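Local coordinates for protein beta-agarase (Persicobacter, PDB 6AII) that probably hydrolyses the beta-1,4 linkages of agarose to yield neoagarobiose, as a family 16 glycoside hydrolase that carries a bound calcium ion, at residues V221-K224 / H228-Y231; H98-T103 / G296-D301; T42-K47 / E67-S72. All blocks are in the same frame, centred on the assembly; numbering follows the deposited sequence.

The three contacts are spread over the two sheets of the beta-sandwich expected of a family 16 glycoside hydrolase. Contact 1 is a hairpin in the antiparallel sheet, which also holds strand 69-72 of contact 3. Contacts 2 and 3 both involve the mixed sheet, through strands 97-110 and 43-44. Contact 3 closes first along the chain. Contact 1 then lies inside the loop that contact 2 closes. Contacts 1 and 2 sit on opposite sides of the chain's centre, their centres about 35 Å apart. Contacts 2 and 3 come nearest, about 6 Å between closest atoms. Contact 1 links neighbouring strands, contact 3 packs the sheets together, and contact 2 ties the loop between helices 290-294 and 301-306 to strand 97-110.

Contact 1: residues V221-K224 / H228-Y231; sequences VYWK and HLEY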
# COMPACT_ATOMS: atom_id res chain seq x y z
N VAL A 221 3.76 -2.26 -8.97
CA VAL A 221 3.13 -1.44 -10.03
C VAL A 221 4.20 -1.01 -11.02
O VAL A 221 5.28 -0.65 -10.57
CB VAL A 221 2.38 -0.24 -9.45
CG1 VAL A 221 3.31 0.78 -8.83
CG2 VAL A 221 1.53 0.47 -10.49
N TYR A 222 3.85 -1.04 -12.30
CA TYR A 222 4.64 -0.40 -13.33
C TYR A 222 3.91 0.90 -13.67
O TYR A 222 2.85 0.89 -14.28
CB TYR A 222 4.81 -1.30 -14.56
CG TYR A 222 5.63 -0.74 -15.71
CD1 TYR A 222 6.59 0.24 -15.46
CD2 TYR A 222 5.49 -1.25 -16.98
CE1 TYR A 222 7.37 0.72 -16.51
CE2 TYR A 222 6.29 -0.79 -18.02
CZ TYR A 222 7.21 0.20 -17.77
OH TYR A 222 8.06 0.71 -18.74
N TRP A 223 4.50 2.00 -13.24
CA TRP A 223 4.05 3.30 -13.62
C TRP A 223 4.83 3.70 -14.89
O TRP A 223 5.95 4.17 -14.78
CB TRP A 223 4.27 4.28 -12.47
CG TRP A 223 3.93 5.72 -12.69
CD1 TRP A 223 3.21 6.29 -13.71
CD2 TRP A 223 4.40 6.80 -11.86
NE1 TRP A 223 3.14 7.66 -13.49
CE2 TRP A 223 3.89 7.99 -12.40
CE3 TRP A 223 5.14 6.84 -10.65
CZ2 TRP A 223 4.15 9.24 -11.79
CZ3 TRP A 223 5.39 8.06 -10.07
CH2 TRP A 223 4.88 9.24 -10.63
N LYS A 224 4.24 3.37 -16.00
CA LYS A 224 4.96 3.33 -17.28
C LYS A 224 5.05 4.75 -17.89
O LYS A 224 6.14 5.20 -18.35
CB LYS A 224 4.26 2.38 -18.25
CG LYS A 224 4.87 2.40 -19.63
CD LYS A 224 4.25 1.33 -20.51
CE LYS A 224 4.79 1.28 -21.93
NZ LYS A 224 4.17 0.11 -22.60
N HIS A 228 -0.61 5.41 -17.86
CA HIS A 228 -0.44 3.94 -17.98
C HIS A 228 0.08 3.37 -16.65
O HIS A 228 1.26 3.60 -16.29
CB HIS A 228 0.43 3.57 -19.17
CG HIS A 228 0.39 2.10 -19.48
ND1 HIS A 228 -0.31 1.57 -20.53
CD2 HIS A 228 0.98 1.03 -18.89
CE1 HIS A 228 -0.15 0.26 -20.61
NE2 HIS A 228 0.65 -0.10 -19.60
N LEU A 229 -0.74 2.50 -16.03
CA LEU A 229 -0.35 1.81 -14.81
C LEU A 229 -0.64 0.31 -14.99
O LEU A 229 -1.69 -0.05 -15.57
CB LEU A 229 -1.21 2.28 -13.64
CG LEU A 229 -1.08 3.71 -13.16
CD1 LEU A 229 -2.09 3.93 -12.03
CD2 LEU A 229 0.33 4.01 -12.71
N GLU A 230 0.30 -0.52 -14.55
CA GLU A 230 0.07 -1.95 -14.57
C GLU A 230 0.35 -2.50 -13.19
O GLU A 230 1.35 -2.16 -12.56
CB GLU A 230 0.99 -2.72 -15.53
CG GLU A 230 0.89 -2.21 -16.97
CD GLU A 230 1.93 -2.79 -17.91
OE1 GLU A 230 2.84 -3.55 -17.46
OE2 GLU A 230 1.89 -2.40 -19.11
N TYR A 231 -0.54 -3.41 -12.70
CA TYR A 231 -0.34 -4.04 -11.35
C TYR A 231 -0.06 -5.54 -11.48
O TYR A 231 -0.62 -6.24 -12.35
CB TYR A 231 -1.64 -3.86 -10.56
CG TYR A 231 -2.00 -2.44 -10.24
CD1 TYR A 231 -2.70 -1.70 -11.17
CD2 TYR A 231 -1.69 -1.85 -9.03
CE1 TYR A 231 -3.06 -0.38 -10.93
CE2 TYR A 231 -2.02 -0.51 -8.79
CZ TYR A 231 -2.73 0.20 -9.73
OH TYR A 231 -3.09 1.50 -9.47
O HOH W 1 3.72 -2.26 -20.93
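Glu230 and Tyr222 form a hydrogen-bonded pair in an antiparallel beta hairpin. Tyr222 N donates to Glu230 O at 2.8 Å, and Glu230 N returns a bond to Tyr222 O at 2.9 Å. A third bond runs from Lys224 N to His228 O.

The Glu230 side chain lies beside Tyr222. Its OE1 meets the ring edge in plane, 3.5 Å from Tyr222 CD2, with the carboxylate turned 84° from the ring. OE1 also bonds to Tyr232 OH. The other oxygen, OE2, accepts a bond from His228 NE2 at 2.7 Å, on its anti side and 23° out of the carboxylate plane. A water donates to OE2 and accepts from Lys224 NZ, so it bridges the two strands.

His228 CG is anti to the backbone N (chi1 -168°), which carries the imidazole to Lys224. The extended lysine chain lays CD over one ring face, 4.0 Å from the His228 ring centroid, a CH-pi contact. His228 ND1 bonds to Ser242 OG. Held at both nitrogens, the ring has little freedom to turn.

On the face opposite Tyr222 and Glu230, Val221 CG2 sits over the Tyr231 ring, 4.1 Å from Tyr231 CE2, and also touches Leu229 CD2. Leu229 CD2 packs against Trp223 CD1 as well, at 3.8 Å.

Strand 118-125 pairs with the outer side of 217-225, and strand 236-242 with that of 228-233. Val221, Trp223 and Leu229 rest on Ile146 and Ile148 of strand 144-151, in the facing sheet. On the face of Tyr222 and Glu230, Trp21 meets the Tyr222 ring edge-to-face.

Contact 2: residues H98-T103 / G296-D301; sequences HTLPAT and GRYPTD
Tyr298 reaches across to Pro101 and Thr103 from a loop whose backbone stays well clear of theirs. Thr103 CA and Pro299 CA are 8.3 Å apart. Strand residues 98-101 run into a short loop at Ala102. The facing loop leaves a helix through a Schellman motif at Gly296, makes an inverse gamma turn at Arg297, and enters the next helix with Thr300 as N-cap.

With chi1 at -172° the Tyr298 side chain swings out opposite its own N and carries the hydroxyl to the strand. Its OH donates to Pro101 O at 2.6 Å, in the carbonyl plane and on a lone pair. The same OH accepts from Thr103 OG1, also at 2.6 Å. Two short bonds grip this buried hydroxyl and pin the loop between two helices to strand 97-110 of the mixed sheet. Leu100 CD1 lies obliquely to the ring, 4.5 Å from Tyr298 CE1. A phenylalanine in place of Tyr298 would probably leave Pro101 O without its donor and the Thr103 hydroxyl with one partner fewer.

Arg82 bonds to Thr103 OG1, Ala102 O and Pro299 O, tying both sides together. Ala293 of helix 290-294 touches Leu100 and Tyr298, while strand 86-90 pairs with strand 97-110.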
# COMPACT_ATOMS: atom_id res chain seq x y z
N HIS A 98 -15.49 10.11 18.52
CA HIS A 98 -15.63 8.86 19.24
C HIS A 98 -14.33 8.49 19.92
O HIS A 98 -13.27 8.88 19.45
CB HIS A 98 -15.96 7.73 18.24
CG HIS A 98 -17.22 8.06 17.49
ND1 HIS A 98 -18.40 7.46 17.82
CD2 HIS A 98 -17.46 8.87 16.43
CE1 HIS A 98 -19.32 7.89 16.98
NE2 HIS A 98 -18.80 8.79 16.17
N THR A 99 -14.44 7.71 20.99
CA THR A 99 -13.27 7.31 21.74
C THR A 99 -13.19 5.78 21.72
O THR A 99 -14.18 5.10 21.96
CB THR A 99 -13.33 7.81 23.19
OG1 THR A 99 -13.44 9.23 23.10
CG2 THR A 99 -12.11 7.43 23.99
N LEU A 100 -11.99 5.25 21.49
CA LEU A 100 -11.71 3.85 21.61
C LEU A 100 -10.35 3.66 22.28
O LEU A 100 -9.53 4.53 22.18
CB LEU A 100 -11.68 3.17 20.22
CG LEU A 100 -13.04 3.00 19.53
CD1 LEU A 100 -12.83 2.46 18.13
CD2 LEU A 100 -13.97 2.04 20.29
N PRO A 101 -10.11 2.45 22.81
CA PRO A 101 -8.72 2.05 23.11
C PRO A 101 -7.90 2.24 21.82
O PRO A 101 -8.31 1.79 20.74
CB PRO A 101 -8.79 0.58 23.56
CG PRO A 101 -10.26 0.41 23.96
CD PRO A 101 -10.99 1.27 22.95
N ALA A 102 -6.76 2.87 21.94
CA ALA A 102 -5.91 3.09 20.78
C ALA A 102 -5.12 1.81 20.43
O ALA A 102 -5.01 0.85 21.22
CB ALA A 102 -4.95 4.20 21.07
N THR A 103 -4.60 1.84 19.22
CA THR A 103 -3.59 0.83 18.84
C THR A 103 -2.35 1.58 18.38
O THR A 103 -2.42 2.38 17.40
CB THR A 103 -4.15 -0.13 17.78
OG1 THR A 103 -5.42 -0.64 18.18
CG2 THR A 103 -3.17 -1.26 17.45
N GLY A 296 -16.15 -2.29 14.53
CA GLY A 296 -15.66 -3.36 15.29
C GLY A 296 -14.55 -4.15 14.57
O GLY A 296 -13.99 -5.10 15.16
N ARG A 297 -14.20 -3.67 13.35
CA ARG A 297 -13.09 -4.28 12.57
C ARG A 297 -11.79 -3.60 13.03
O ARG A 297 -11.15 -2.82 12.35
CB ARG A 297 -13.37 -4.14 11.08
CG ARG A 297 -14.56 -5.00 10.61
CD ARG A 297 -14.86 -4.93 9.12
NE ARG A 297 -15.01 -3.58 8.66
CZ ARG A 297 -16.16 -2.96 8.39
NH1 ARG A 297 -17.31 -3.56 8.69
NH2 ARG A 297 -16.13 -1.79 7.81
N TYR A 298 -11.35 -4.11 14.16
CA TYR A 298 -10.36 -3.51 14.97
C TYR A 298 -9.83 -4.59 15.93
O TYR A 298 -10.63 -5.37 16.45
CB TYR A 298 -11.10 -2.42 15.79
CG TYR A 298 -10.19 -1.54 16.57
CD1 TYR A 298 -10.28 -1.35 17.95
CD2 TYR A 298 -9.14 -0.94 15.87
CE1 TYR A 298 -9.45 -0.45 18.59
CE2 TYR A 298 -8.25 -0.10 16.52
CZ TYR A 298 -8.43 0.17 17.87
OH TYR A 298 -7.49 0.99 18.38
N PRO A 299 -8.51 -4.72 16.17
CA PRO A 299 -8.07 -5.89 17.00
C PRO A 299 -8.65 -5.90 18.42
O PRO A 299 -8.69 -4.83 19.05
CB PRO A 299 -6.58 -5.76 17.07
CG PRO A 299 -6.22 -5.01 15.80
CD PRO A 299 -7.34 -4.00 15.70
N THR A 300 -9.17 -7.03 18.81
CA THR A 300 -9.59 -7.17 20.24
C THR A 300 -8.34 -7.28 21.09
O THR A 300 -7.30 -7.66 20.64
CB THR A 300 -10.50 -8.38 20.44
OG1 THR A 300 -9.80 -9.58 20.14
CG2 THR A 300 -11.72 -8.32 19.56
N ASP A 301 -8.48 -7.08 22.41
CA ASP A 301 -7.40 -7.38 23.32
C ASP A 301 -6.98 -8.85 23.23
O ASP A 301 -5.77 -9.14 23.25
CB ASP A 301 -7.85 -7.06 24.75
CG ASP A 301 -8.01 -5.59 25.08
OD1 ASP A 301 -7.70 -4.71 24.23
OD2 ASP A 301 -8.41 -5.33 26.26

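Contact 3: residues T42-K47 / E67-S72; sequences TYIAGK and ENVSVS
Ile44 meets Val69 and Val71 across a wide backbone gap, the CA atoms of Ile44 and Val71 being 8.7 Å apart. The contact lies between the two sheets of the beta-jelly-roll sandwich usual in glycoside hydrolase family 16. Strand 43-44 belongs to the mixed sheet and strand 69-72 to the antiparallel one. They are joined here by side chains alone.

Ile44 sits at the second position of a type II beta turn that runs from Tyr43 to Gly46. The turn is closed by Gly46 N, which donates to Tyr43 O at 3.0 Å. Lys47 N donates to Ile44 O at 2.8 Å, which closes a second, overlapping turn. These bonds fix the backbone that presents the isoleucine.

The two branches of Ile44 go to different valines. CG1 is anti to the carbonyl carbon (chi1 -56°), and the chain extends from there to place CD1 at Val69. CG2 takes the place anti to the backbone N and turns to Val71. Ile44 crosses both valines at a slant and touches each through one methyl pair.

Val69 and Val71 are two residues apart on one strand. Both therefore point toward the turn, while Ser70 between them points away and bonds to Asn77. All three touching side chains are buried. Phe35 also packs on Ile44, as does Tyr33, and Val108 of strand 97-110 lies on Val69. Backbone bonds link Val71 with Phe35.

The bound calcium ion lies near this strand, about 7 Å from the Val71 side chain, and Gly74 just beyond the strand is one of its ligands. At the interface itself, Ile44 CG2 lies 4.0 Å from Val71 CG2, and Ile44 CD1 lies 3.7 Å from Val69 CG1.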
# COMPACT_ATOMS: atom_id res chain seq x y z
N THR A 42 14.21 8.58 12.71
CA THR A 42 15.44 8.04 12.15
C THR A 42 15.14 7.66 10.70
O THR A 42 14.08 7.10 10.48
CB THR A 42 15.86 6.76 12.89
OG1 THR A 42 15.92 6.94 14.31
CG2 THR A 42 17.18 6.22 12.40
N TYR A 43 16.03 7.97 9.77
CA TYR A 43 16.00 7.33 8.44
C TYR A 43 16.78 6.02 8.50
O TYR A 43 18.03 6.01 8.48
CB TYR A 43 16.56 8.21 7.30
CG TYR A 43 15.58 9.25 6.80
CD1 TYR A 43 14.60 8.92 5.89
CD2 TYR A 43 15.59 10.54 7.30
CE1 TYR A 43 13.67 9.84 5.45
CE2 TYR A 43 14.66 11.48 6.88
CZ TYR A 43 13.70 11.13 5.94
OH TYR A 43 12.74 11.98 5.47
N ILE A 44 16.04 4.90 8.54
CA ILE A 44 16.62 3.57 8.63
C ILE A 44 17.38 3.33 7.33
O ILE A 44 16.87 3.49 6.23
CB ILE A 44 15.55 2.51 8.89
CG1 ILE A 44 14.74 2.80 10.14
CG2 ILE A 44 16.14 1.13 8.94
CD1 ILE A 44 13.46 2.01 10.30
N ALA A 45 18.66 2.97 7.50
CA ALA A 45 19.59 2.70 6.41
C ALA A 45 19.78 3.91 5.52
O ALA A 45 20.15 3.76 4.36
CB ALA A 45 19.12 1.50 5.60
N GLY A 46 19.44 5.10 6.02
CA GLY A 46 19.44 6.29 5.24
C GLY A 46 18.30 6.38 4.23
O GLY A 46 18.26 7.32 3.41
N LYS A 47 17.32 5.46 4.29
CA LYS A 47 16.31 5.36 3.25
C LYS A 47 14.85 5.43 3.73
O LYS A 47 14.00 5.82 2.94
CB LYS A 47 16.44 4.03 2.51
CG LYS A 47 17.73 3.85 1.73
CD LYS A 47 17.88 2.49 1.09
CE LYS A 47 19.23 2.37 0.40
NZ LYS A 47 19.44 0.99 -0.12
N GLU A 67 8.68 3.89 17.68
CA GLU A 67 9.18 2.64 18.22
C GLU A 67 8.37 1.42 17.77
O GLU A 67 8.61 0.31 18.23
CB GLU A 67 9.22 2.67 19.76
CG GLU A 67 7.89 3.00 20.41
CD GLU A 67 7.67 4.47 20.73
OE1 GLU A 67 8.02 5.35 19.91
OE2 GLU A 67 7.01 4.71 21.78
N ASN A 68 7.40 1.61 16.87
CA ASN A 68 6.59 0.51 16.33
C ASN A 68 7.10 0.14 14.92
O ASN A 68 6.41 -0.60 14.21
CB ASN A 68 5.10 0.84 16.31
CG ASN A 68 4.48 0.59 17.68
OD1 ASN A 68 4.91 1.22 18.68
ND2 ASN A 68 3.52 -0.33 17.80
N VAL A 69 8.31 0.58 14.58
CA VAL A 69 9.00 0.13 13.36
C VAL A 69 10.36 -0.43 13.76
O VAL A 69 11.14 0.21 14.45
CB VAL A 69 9.17 1.27 12.33
CG1 VAL A 69 10.00 0.83 11.11
CG2 VAL A 69 7.86 1.86 11.85
N SER A 70 10.71 -1.60 13.23
CA SER A 70 12.07 -2.15 13.48
C SER A 70 12.45 -2.97 12.24
O SER A 70 11.67 -3.13 11.32
CB SER A 70 12.09 -3.00 14.72
OG SER A 70 11.29 -4.15 14.55
N VAL A 71 13.68 -3.43 12.24
CA VAL A 71 14.15 -4.37 11.21
C VAL A 71 14.88 -5.49 11.92
O VAL A 71 15.79 -5.26 12.71
CB VAL A 71 15.04 -3.72 10.14
CG1 VAL A 71 15.36 -4.75 9.06
CG2 VAL A 71 14.42 -2.49 9.50
N SER A 72 14.45 -6.71 11.64
CA SER A 72 15.04 -7.90 12.29
C SER A 72 14.62 -9.13 11.51
O SER A 72 13.58 -9.15 10.82
CB SER A 72 14.65 -8.09 13.76
OG SER A 72 13.27 -8.35 13.87